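Local atomic coordinates of phosphoribulokinase 1 (Rhodobacter sphaeroides, PDB entry 1A7J), a protein that catalyses the ATP-dependent phosphorylation of D-ribulose 5-phosphate to D-ribulose 1,5-bisphosphate, a step of the Calvin cycle. Residues 45-50 against 65-70; 125-130 against 281-286; 245-250 against 259-264. One frame throughout, in Å; residues are numbered along the deposited sequence.

Contact 1: residues 45-50 against 65-70. With SO4 (sulfate ion), chain B.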
loop_
_atom_site.group_PDB
_atom_site.type_symbol
_atom_site.label_atom_id
_atom_site.label_comp_id
_atom_site.label_asym_id
_atom_site.label_seq_id
_atom_site.Cartn_x
_atom_site.Cartn_y
_atom_site.Cartn_z
ATOM N N HIS A 45 -9.456 -8.616 3.374
ATOM C CA HIS A 45 -9.230 -9.272 4.653
ATOM C C HIS A 45 -10.176 -10.443 4.740
ATOM O O HIS A 45 -11.332 -10.322 4.368
ATOM C CB HIS A 45 -9.511 -8.316 5.803
ATOM C CG HIS A 45 -8.456 -7.276 6.003
ATOM N ND1 HIS A 45 -8.663 -6.158 6.775
ATOM C CD2 HIS A 45 -7.195 -7.182 5.534
ATOM C CE1 HIS A 45 -7.573 -5.410 6.772
ATOM N NE2 HIS A 45 -6.664 -6.013 6.021
ATOM N N ARG A 46 -9.691 -11.569 5.239
ATOM C CA ARG A 46 -10.525 -12.748 5.406
ATOM C C ARG A 46 -11.678 -12.518 6.394
ATOM O O ARG A 46 -12.802 -13.011 6.187
ATOM C CB ARG A 46 -9.667 -13.935 5.858
ATOM C CG ARG A 46 -10.277 -15.299 5.565
ATOM C CD ARG A 46 -9.237 -16.280 5.032
ATOM N NE ARG A 46 -9.504 -16.700 3.649
ATOM C CZ ARG A 46 -8.560 -17.063 2.782
ATOM N NH1 ARG A 46 -7.277 -16.940 3.104
ATOM N NH2 ARG A 46 -8.893 -17.496 1.571
ATOM N N PHE A 47 -11.419 -11.750 7.453
ATOM C CA PHE A 47 -12.374 -11.655 8.554
ATOM C C PHE A 47 -12.855 -10.246 8.782
ATOM O O PHE A 47 -12.090 -9.287 8.658
ATOM C CB PHE A 47 -11.763 -12.188 9.848
ATOM C CG PHE A 47 -11.244 -13.586 9.750
ATOM C CD1 PHE A 47 -12.108 -14.634 9.451
ATOM C CD2 PHE A 47 -9.893 -13.861 9.957
ATOM C CE1 PHE A 47 -11.640 -15.934 9.366
ATOM C CE2 PHE A 47 -9.413 -15.160 9.874
ATOM C CZ PHE A 47 -10.287 -16.198 9.577
ATOM N N ASN A 48 -14.153 -10.134 9.043
ATOM C CA ASN A 48 -14.746 -8.943 9.648
ATOM C C ASN A 48 -14.236 -8.830 11.076
ATOM O O ASN A 48 -13.669 -9.792 11.614
ATOM C CB ASN A 48 -16.277 -9.054 9.655
ATOM C CG ASN A 48 -16.773 -10.353 10.278
ATOM O OD1 ASN A 48 -16.451 -11.445 9.810
ATOM N ND2 ASN A 48 -17.560 -10.236 11.334
ATOM N N ARG A 49 -14.511 -7.695 11.712
ATOM C CA ARG A 49 -13.944 -7.393 13.024
ATOM C C ARG A 49 -14.155 -8.521 14.054
ATOM O O ARG A 49 -13.182 -9.074 14.578
ATOM C CB ARG A 49 -14.497 -6.055 13.547
ATOM C CG ARG A 49 -13.553 -5.263 14.473
ATOM C CD ARG A 49 -14.186 -3.952 14.982
ATOM N NE ARG A 49 -13.760 -2.782 14.205
ATOM C CZ ARG A 49 -14.437 -1.636 14.120
ATOM N NH1 ARG A 49 -15.592 -1.468 14.759
ATOM N NH2 ARG A 49 -13.960 -0.648 13.377
ATOM N N ALA A 50 -15.393 -8.978 14.228
ATOM C CA ALA A 50 -15.677 -9.958 15.274
ATOM C C ALA A 50 -14.921 -11.238 15.024
ATOM O O ALA A 50 -14.212 -11.717 15.901
ATOM C CB ALA A 50 -17.151 -10.249 15.339
ATOM N N ALA A 65 1.218 -15.961 19.391
ATOM C CA ALA A 65 1.297 -14.515 19.318
ATOM C C ALA A 65 1.950 -14.093 18.001
ATOM O O ALA A 65 2.943 -13.357 17.991
ATOM C CB ALA A 65 2.076 -13.972 20.520
ATOM N N THR A 66 1.421 -14.609 16.890
ATOM C CA THR A 66 1.964 -14.285 15.572
ATOM C C THR A 66 0.926 -13.972 14.500
ATOM O O THR A 66 1.284 -13.726 13.349
ATOM C CB THR A 66 2.853 -15.409 15.016
ATOM O OG1 THR A 66 2.028 -16.474 14.524
ATOM C CG2 THR A 66 3.813 -15.927 16.093
ATOM N N PHE A 67 -0.352 -14.089 14.835
ATOM C CA PHE A 67 -1.391 -13.756 13.870
ATOM C C PHE A 67 -1.738 -12.255 13.875
ATOM O O PHE A 67 -1.899 -11.645 14.947
ATOM C CB PHE A 67 -2.642 -14.578 14.145
ATOM C CG PHE A 67 -3.651 -14.513 13.047
ATOM C CD1 PHE A 67 -3.338 -14.988 11.780
ATOM C CD2 PHE A 67 -4.886 -13.920 13.264
ATOM C CE1 PHE A 67 -4.224 -14.868 10.753
ATOM C CE2 PHE A 67 -5.787 -13.790 12.242
ATOM C CZ PHE A 67 -5.460 -14.259 10.985
ATOM N N SER A 68 -1.819 -11.661 12.680
ATOM C CA SER A 68 -2.250 -10.273 12.524
ATOM C C SER A 68 -2.695 -10.026 11.109
ATOM O O SER A 68 -2.471 -10.865 10.240
ATOM C CB SER A 68 -1.112 -9.310 12.847
ATOM O OG SER A 68 -0.010 -9.502 11.974
ATOM N N HIS A 69 -3.145 -8.799 10.865
ATOM C CA HIS A 69 -3.598 -8.340 9.546
ATOM C C HIS A 69 -2.540 -8.361 8.453
ATOM O O HIS A 69 -2.831 -8.043 7.311
ATOM C CB HIS A 69 -4.137 -6.919 9.659
ATOM C CG HIS A 69 -5.606 -6.857 9.918
ATOM N ND1 HIS A 69 -6.155 -6.095 10.926
ATOM C CD2 HIS A 69 -6.641 -7.502 9.325
ATOM C CE1 HIS A 69 -7.464 -6.280 10.951
ATOM N NE2 HIS A 69 -7.784 -7.129 9.988
ATOM N N PHE A 70 -1.296 -8.589 8.851
ATOM C CA PHE A 70 -0.172 -8.693 7.948
ATOM C C PHE A 70 -0.026 -10.119 7.411
ATOM O O PHE A 70 0.446 -10.310 6.285
ATOM C CB PHE A 70 1.117 -8.290 8.681
ATOM C CG PHE A 70 1.268 -6.798 8.909
ATOM C CD1 PHE A 70 0.663 -5.877 8.056
ATOM C CD2 PHE A 70 2.097 -6.327 9.923
ATOM C CE1 PHE A 70 0.881 -4.509 8.205
ATOM C CE2 PHE A 70 2.325 -4.962 10.083
ATOM C CZ PHE A 70 1.715 -4.051 9.220
HETATM S S SO4 B . -3.784 -5.483 13.646
HETATM O O1 SO4 B . -3.853 -6.916 13.610
HETATM O O2 SO4 B . -3.019 -5.003 12.527
HETATM O O3 SO4 B . -5.112 -4.952 13.585
HETATM O O4 SO4 B . -3.170 -5.070 14.857
#

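Contact 2: residues 125-130 against 281-286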
loop_
_atom_site.group_PDB
_atom_site.type_symbol
_atom_site.label_atom_id
_atom_site.label_comp_id
_atom_site.label_asym_id
_atom_site.label_seq_id
_atom_site.Cartn_x
_atom_site.Cartn_y
_atom_site.Cartn_z
ATOM N N SER A 125 -12.618 0.227 -18.633
ATOM C CA SER A 125 -11.496 0.682 -17.814
ATOM C C SER A 125 -10.142 0.598 -18.526
ATOM O O SER A 125 -9.864 -0.348 -19.259
ATOM C CB SER A 125 -11.446 -0.119 -16.510
ATOM O OG SER A 125 -12.715 -0.129 -15.885
ATOM N N HIS A 126 -9.331 1.632 -18.332
ATOM C CA HIS A 126 -7.992 1.721 -18.905
ATOM C C HIS A 126 -6.988 0.947 -18.041
ATOM O O HIS A 126 -5.974 0.464 -18.541
ATOM C CB HIS A 126 -7.561 3.212 -18.996
ATOM C CG HIS A 126 -7.972 3.919 -20.277
ATOM N ND1 HIS A 126 -9.072 4.769 -20.343
ATOM C CD2 HIS A 126 -7.500 3.814 -21.556
ATOM C CE1 HIS A 126 -9.277 5.127 -21.611
ATOM N NE2 HIS A 126 -8.338 4.563 -22.369
ATOM N N LEU A 127 -7.205 0.968 -16.728
ATOM C CA LEU A 127 -6.382 0.211 -15.792
ATOM C C LEU A 127 -7.097 -0.054 -14.488
ATOM O O LEU A 127 -8.121 0.564 -14.189
ATOM C CB LEU A 127 -5.083 0.940 -15.501
ATOM C CG LEU A 127 -5.211 2.397 -15.086
ATOM C CD1 LEU A 127 -5.202 2.537 -13.575
ATOM C CD2 LEU A 127 -4.055 3.157 -15.698
ATOM N N LEU A 128 -6.625 -1.066 -13.771
ATOM C CA LEU A 128 -7.049 -1.287 -12.394
ATOM C C LEU A 128 -5.997 -0.655 -11.499
ATOM O O LEU A 128 -4.855 -0.491 -11.913
ATOM C CB LEU A 128 -7.177 -2.799 -12.101
ATOM C CG LEU A 128 -7.179 -3.405 -10.681
ATOM C CD1 LEU A 128 -8.347 -2.894 -9.847
ATOM C CD2 LEU A 128 -7.255 -4.909 -10.785
ATOM N N PHE A 129 -6.433 -0.184 -10.335
ATOM C CA PHE A 129 -5.549 0.404 -9.345
ATOM C C PHE A 129 -5.780 -0.279 -8.016
ATOM O O PHE A 129 -6.901 -0.322 -7.536
ATOM C CB PHE A 129 -5.854 1.882 -9.187
ATOM C CG PHE A 129 -5.007 2.573 -8.159
ATOM C CD1 PHE A 129 -3.640 2.740 -8.376
ATOM C CD2 PHE A 129 -5.583 3.112 -7.011
ATOM C CE1 PHE A 129 -2.851 3.440 -7.468
ATOM C CE2 PHE A 129 -4.809 3.812 -6.099
ATOM C CZ PHE A 129 -3.439 3.980 -6.325
ATOM N N TYR A 130 -4.709 -0.734 -7.383
ATOM C CA TYR A 130 -4.800 -1.353 -6.066
ATOM C C TYR A 130 -3.961 -0.540 -5.063
ATOM O O TYR A 130 -2.861 -0.099 -5.393
ATOM C CB TYR A 130 -4.272 -2.787 -6.154
ATOM C CG TYR A 130 -4.127 -3.476 -4.831
ATOM C CD1 TYR A 130 -2.972 -3.330 -4.070
ATOM C CD2 TYR A 130 -5.158 -4.254 -4.317
ATOM C CE1 TYR A 130 -2.847 -3.925 -2.831
ATOM C CE2 TYR A 130 -5.048 -4.866 -3.062
ATOM C CZ TYR A 130 -3.887 -4.693 -2.335
ATOM O OH TYR A 130 -3.741 -5.318 -1.117
ATOM N N ASP A 281 1.221 7.023 -18.450
ATOM C CA ASP A 281 0.925 7.328 -19.834
ATOM C C ASP A 281 1.500 6.254 -20.735
ATOM O O ASP A 281 0.760 5.596 -21.455
ATOM C CB ASP A 281 1.479 8.701 -20.227
ATOM C CG ASP A 281 0.612 9.852 -19.727
ATOM O OD1 ASP A 281 -0.628 9.691 -19.641
ATOM O OD2 ASP A 281 1.170 10.931 -19.435
ATOM N N ARG A 282 2.786 5.968 -20.590
ATOM C CA ARG A 282 3.437 4.941 -21.400
ATOM C C ARG A 282 2.729 3.602 -21.256
ATOM O O ARG A 282 3.076 2.616 -21.916
ATOM C CB ARG A 282 4.902 4.795 -20.977
ATOM C CG ARG A 282 5.882 5.791 -21.720
ATOM C CD ARG A 282 6.409 5.106 -23.011
ATOM N NE ARG A 282 7.145 3.856 -22.656
ATOM C CZ ARG A 282 7.238 2.773 -23.453
ATOM N NH1 ARG A 282 6.496 2.691 -24.591
ATOM N NH2 ARG A 282 8.063 1.746 -23.121
ATOM N N VAL A 283 1.830 3.553 -20.283
ATOM C CA VAL A 283 1.128 2.345 -19.917
ATOM C C VAL A 283 -0.251 2.393 -20.589
ATOM O O VAL A 283 -0.627 1.457 -21.290
ATOM C CB VAL A 283 1.082 2.237 -18.325
ATOM C CG1 VAL A 283 -0.306 2.521 -17.782
ATOM C CG2 VAL A 283 1.619 0.865 -17.833
ATOM N N VAL A 284 -0.871 3.566 -20.574
ATOM C CA VAL A 284 -2.207 3.764 -21.122
ATOM C C VAL A 284 -2.165 3.890 -22.641
ATOM O O VAL A 284 -3.144 3.592 -23.315
ATOM C CB VAL A 284 -2.867 5.022 -20.475
ATOM C CG1 VAL A 284 -3.746 5.781 -21.469
ATOM C CG2 VAL A 284 -3.655 4.599 -19.272
ATOM N N ARG A 285 -0.971 4.138 -23.168
ATOM C CA ARG A 285 -0.745 4.271 -24.609
ATOM C C ARG A 285 -0.281 2.975 -25.302
ATOM O O ARG A 285 -0.262 2.914 -26.530
ATOM C CB ARG A 285 0.282 5.377 -24.882
ATOM C CG ARG A 285 -0.155 6.778 -24.480
ATOM C CD ARG A 285 0.976 7.774 -24.671
ATOM N NE ARG A 285 1.237 8.032 -26.084
ATOM C CZ ARG A 285 2.255 8.753 -26.545
ATOM N NH1 ARG A 285 3.192 9.204 -25.720
ATOM N NH2 ARG A 285 2.358 8.994 -27.845
ATOM N N GLU A 286 0.175 1.984 -24.532
ATOM C CA GLU A 286 0.544 0.675 -25.077
ATOM C C GLU A 286 -0.569 -0.357 -24.934
ATOM O O GLU A 286 -0.466 -1.459 -25.471
ATOM C CB GLU A 286 1.810 0.155 -24.413
ATOM C CG GLU A 286 3.067 0.836 -24.902
ATOM C CD GLU A 286 4.288 -0.030 -24.712
ATOM O OE1 GLU A 286 4.436 -1.017 -25.465
ATOM O OE2 GLU A 286 5.075 0.242 -23.782
#

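Contact 3: residues 245-250 against 259-264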
loop_
_atom_site.group_PDB
_atom_site.type_symbol
_atom_site.label_atom_id
_atom_site.label_comp_id
_atom_site.label_asym_id
_atom_site.label_seq_id
_atom_site.Cartn_x
_atom_site.Cartn_y
_atom_site.Cartn_z
ATOM N N TYR A 245 16.485 16.494 -14.138
ATOM C CA TYR A 245 15.197 17.063 -14.455
ATOM C C TYR A 245 14.542 17.144 -13.125
ATOM O O TYR A 245 14.299 18.216 -12.609
ATOM C CB TYR A 245 14.399 16.106 -15.325
ATOM C CG TYR A 245 12.944 16.475 -15.502
ATOM C CD1 TYR A 245 12.587 17.628 -16.173
ATOM C CD2 TYR A 245 11.931 15.708 -14.941
ATOM C CE1 TYR A 245 11.258 18.009 -16.267
ATOM C CE2 TYR A 245 10.607 16.087 -15.041
ATOM C CZ TYR A 245 10.281 17.233 -15.695
ATOM O OH TYR A 245 8.974 17.628 -15.800
ATOM N N LEU A 246 14.485 15.993 -12.485
ATOM C CA LEU A 246 13.803 15.830 -11.229
ATOM C C LEU A 246 14.321 16.709 -10.104
ATOM O O LEU A 246 13.544 17.433 -9.500
ATOM C CB LEU A 246 13.869 14.371 -10.840
ATOM C CG LEU A 246 12.958 13.531 -11.719
ATOM C CD1 LEU A 246 13.262 12.092 -11.553
ATOM C CD2 LEU A 246 11.550 13.793 -11.325
ATOM N N THR A 247 15.623 16.702 -9.856
ATOM C CA THR A 247 16.194 17.592 -8.852
ATOM C C THR A 247 16.038 19.108 -9.183
ATOM O O THR A 247 16.005 19.962 -8.287
ATOM C CB THR A 247 17.668 17.285 -8.631
ATOM O OG1 THR A 247 18.401 17.607 -9.815
ATOM C CG2 THR A 247 17.873 15.837 -8.314
ATOM N N SER A 248 15.917 19.452 -10.460
ATOM C CA SER A 248 15.633 20.829 -10.847
ATOM C C SER A 248 14.214 21.158 -10.474
ATOM O O SER A 248 13.918 22.261 -10.030
ATOM C CB SER A 248 15.785 21.015 -12.348
ATOM O OG SER A 248 16.920 21.792 -12.658
ATOM N N MET A 249 13.320 20.214 -10.706
ATOM C CA MET A 249 11.924 20.499 -10.551
ATOM C C MET A 249 11.542 20.435 -9.082
ATOM O O MET A 249 11.082 21.418 -8.521
ATOM C CB MET A 249 11.098 19.519 -11.387
ATOM C CG MET A 249 11.302 19.681 -12.889
ATOM S SD MET A 249 10.422 21.057 -13.604
ATOM C CE MET A 249 8.812 20.582 -13.322
ATOM N N ILE A 250 11.871 19.337 -8.417
ATOM C CA ILE A 250 11.597 19.245 -7.004
ATOM C C ILE A 250 12.611 20.021 -6.215
ATOM O O ILE A 250 13.774 19.651 -6.125
ATOM C CB ILE A 250 11.594 17.820 -6.514
ATOM C CG1 ILE A 250 10.611 16.993 -7.351
ATOM C CG2 ILE A 250 11.178 17.813 -5.045
ATOM C CD1 ILE A 250 10.810 15.532 -7.224
ATOM N N ASN A 259 20.893 5.835 -8.031
ATOM C CA ASN A 259 19.560 5.366 -8.361
ATOM C C ASN A 259 18.497 5.724 -7.369
ATOM O O ASN A 259 17.429 5.137 -7.417
ATOM C CB ASN A 259 19.556 3.845 -8.547
ATOM C CG ASN A 259 19.561 3.064 -7.231
ATOM O OD1 ASN A 259 20.189 3.450 -6.254
ATOM N ND2 ASN A 259 18.958 1.893 -7.261
ATOM N N SER A 260 18.754 6.682 -6.479
ATOM C CA SER A 260 17.698 7.147 -5.583
ATOM C C SER A 260 17.738 8.628 -5.259
ATOM O O SER A 260 18.795 9.200 -5.101
ATOM C CB SER A 260 17.675 6.310 -4.298
ATOM O OG SER A 260 18.808 6.521 -3.492
ATOM N N ILE A 261 16.584 9.269 -5.276
ATOM C CA ILE A 261 16.521 10.697 -5.024
ATOM C C ILE A 261 15.886 10.914 -3.653
ATOM O O ILE A 261 14.935 10.202 -3.298
ATOM C CB ILE A 261 15.687 11.400 -6.135
ATOM C CG1 ILE A 261 15.713 12.931 -5.959
ATOM C CG2 ILE A 261 14.294 10.882 -6.119
ATOM C CD1 ILE A 261 15.228 13.724 -7.181
ATOM N N VAL A 262 16.489 11.770 -2.827
ATOM C CA VAL A 262 15.846 12.168 -1.574
ATOM C C VAL A 262 15.096 13.488 -1.743
ATOM O O VAL A 262 15.623 14.446 -2.278
ATOM C CB VAL A 262 16.857 12.292 -0.417
ATOM C CG1 VAL A 262 16.123 12.508 0.877
ATOM C CG2 VAL A 262 17.693 11.037 -0.334
ATOM N N VAL A 263 13.880 13.545 -1.233
ATOM C CA VAL A 263 12.965 14.610 -1.569
ATOM C C VAL A 263 12.295 15.079 -0.280
ATOM O O VAL A 263 11.831 14.255 0.492
ATOM C CB VAL A 263 11.967 14.028 -2.588
ATOM C CG1 VAL A 263 10.534 14.266 -2.202
ATOM C CG2 VAL A 263 12.253 14.605 -3.959
ATOM N N PRO A 264 12.333 16.386 0.046
ATOM C CA PRO A 264 11.584 16.821 1.227
ATOM C C PRO A 264 10.177 16.228 1.311
ATOM O O PRO A 264 9.501 16.117 0.295
ATOM C CB PRO A 264 11.546 18.335 1.081
ATOM C CG PRO A 264 12.443 18.661 -0.088
ATOM C CD PRO A 264 13.228 17.446 -0.408
#

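Contact 1: residues 45-50 against 65-70
The backbones of 45-50 and 65-70 approach each other most closely at His45 and His69, whose CA atoms are 7.5 Å apart. Both histidines reach into this gap and their rings form an offset stack. The centroids are 4.1 Å apart and the planes tilt by 22°. His69 CD2 sits over the centre of the His45 ring, 3.4 Å from its CE1. The His45 ring gets there with CG anti to its own carbonyl carbon (chi1 -74°). At the edge of its ring, His69 meets a sulfate ion: ND1 donates to O3 at 3.1 Å, and the backbone N of His69 adds a weak bond to O1. Replacing His45 by alanine would probably uncover one face of the His69 ring and let it turn away from the sulfate. Beside the histidines, Phe47 CE2 meets Phe67 CZ at 4.2 Å, along the edge of the Phe47 ring. Ser68 CB touches the sulfate too, and its side chain packs on Arg187. His45 lies next to Asp42, and both Asp42 and Arg187 belong to the catalytic site. The sulfate, probably from the crystallisation liquor, is consistent with an anion-binding spot beside the catalytic site of this P-loop kinase.

Contact 2: residues 125-130 against 281-286
Val283 and Val284, near the C-terminal end of helix 268-284, pack on His126 and Leu127, where the chain enters strand 127-132. This is helix-on-sheet packing in a P-loop kinase fold, at the start of strand 127-132, next to the outermost strand 36-40 of the mixed sheet. In the helix, Asp281 contributes backbone: its O accepts a bond from Arg285 N at 2.8 Å. Arg282 NH1 makes a salt bridge to Glu286 OE2 at 2.9 Å within the segment. Val283 comes next and is a lesser partner, with CG1 lying 4.3 Å from Leu127 CD2. Val284 carries most of the contact. Its CG2 methyl rests against both Leu127 CD2 and CB of His126. His126 also bonds weakly through ND1 to the backbone N of Lys35, which ties the start of the strand to the residues before strand 36-40. Val34 from that same loop touches His126, Leu127 and Val284 alike. Leu127 has CG between its backbone N and carbonyl carbon (chi1 51°), a setting from which CD2 reaches the helix. The side chains of Leu127 and Val284 cross at about a right angle, and their nearest atoms are Leu127 CD2 and Val284 CG2, 3.9 Å apart.

Contact 3: residues 245-250 against 259-264
Thr247, Leu246 and Ile250 of helix 243-249 meet Ile261 and Val263 of strand 260-264 in two apolar clusters. The first is built on the end of Ile261. Its CD1 methyl reaches Thr247 CG2 at 3.6 Å and Leu246 CB at 4.0 Å, so one methyl touches two successive helix residues. Ile261 is extended to do this: CG1 is anti to the backbone N (chi1 -175°) and CD1 continues the chain outward (chi2 165°). Thr247 offers its methyl rather than its hydroxyl. The second cluster pairs Ile250 with Val263, and the two side chains cross at about a right angle. Val263 CG2 lies against both branches of Ile250, 3.6 Å from CG2 and 3.7 Å from CD1. One valine methyl thus fills the fork of the isoleucine.

The polar bonds of the helix segment stay within it or lead on to the next turn. Thr247 OG1 turns back to its own helix and bonds to the carbonyl O of Phe243, which satisfies the hydroxyl beside the apolar cluster. Within the helix, Ile250 N bonds to Leu246 O at 2.8 Å and holds the last turn together. Ile250 is the first residue to leave helical geometry. Its O accepts a bond from Ser253 OG as the chain turns toward strand 254-257.

Helix 268-284 closes another side of this small core. Its Ile275 touches Leu246, while Ala271 and Leu274 touch Ile250. In the mixed sheet, strand 260-264 runs between strands 229-235 and 254-257, antiparallel to both. This is helix-on-sheet packing, with the short helix 243-249 laid over strand 260-264 near the sheet's edge.

In the fold
The contacts open in the order 1, 2, 3 along the chain, but contact 3 closes before the second half of contact 2 is reached. Contacts 2 and 3 both involve the eight-stranded mixed sheet. Strand 127-132 lies beside one outermost strand, 36-40, and strand 260-264 beside the other, 254-257. The centres of contacts 2 and 3 are about 25 Å apart, and helix 268-284 follows strand 260-264 and runs on to contact 2, linking the two regions. Contact 1 lies across the chain's centre from both, about 32 Å from contact 2 and 38 Å from contact 3, centre to centre. It belongs to the loops at the catalytic site, whereas the other two are structural packing around the sheet.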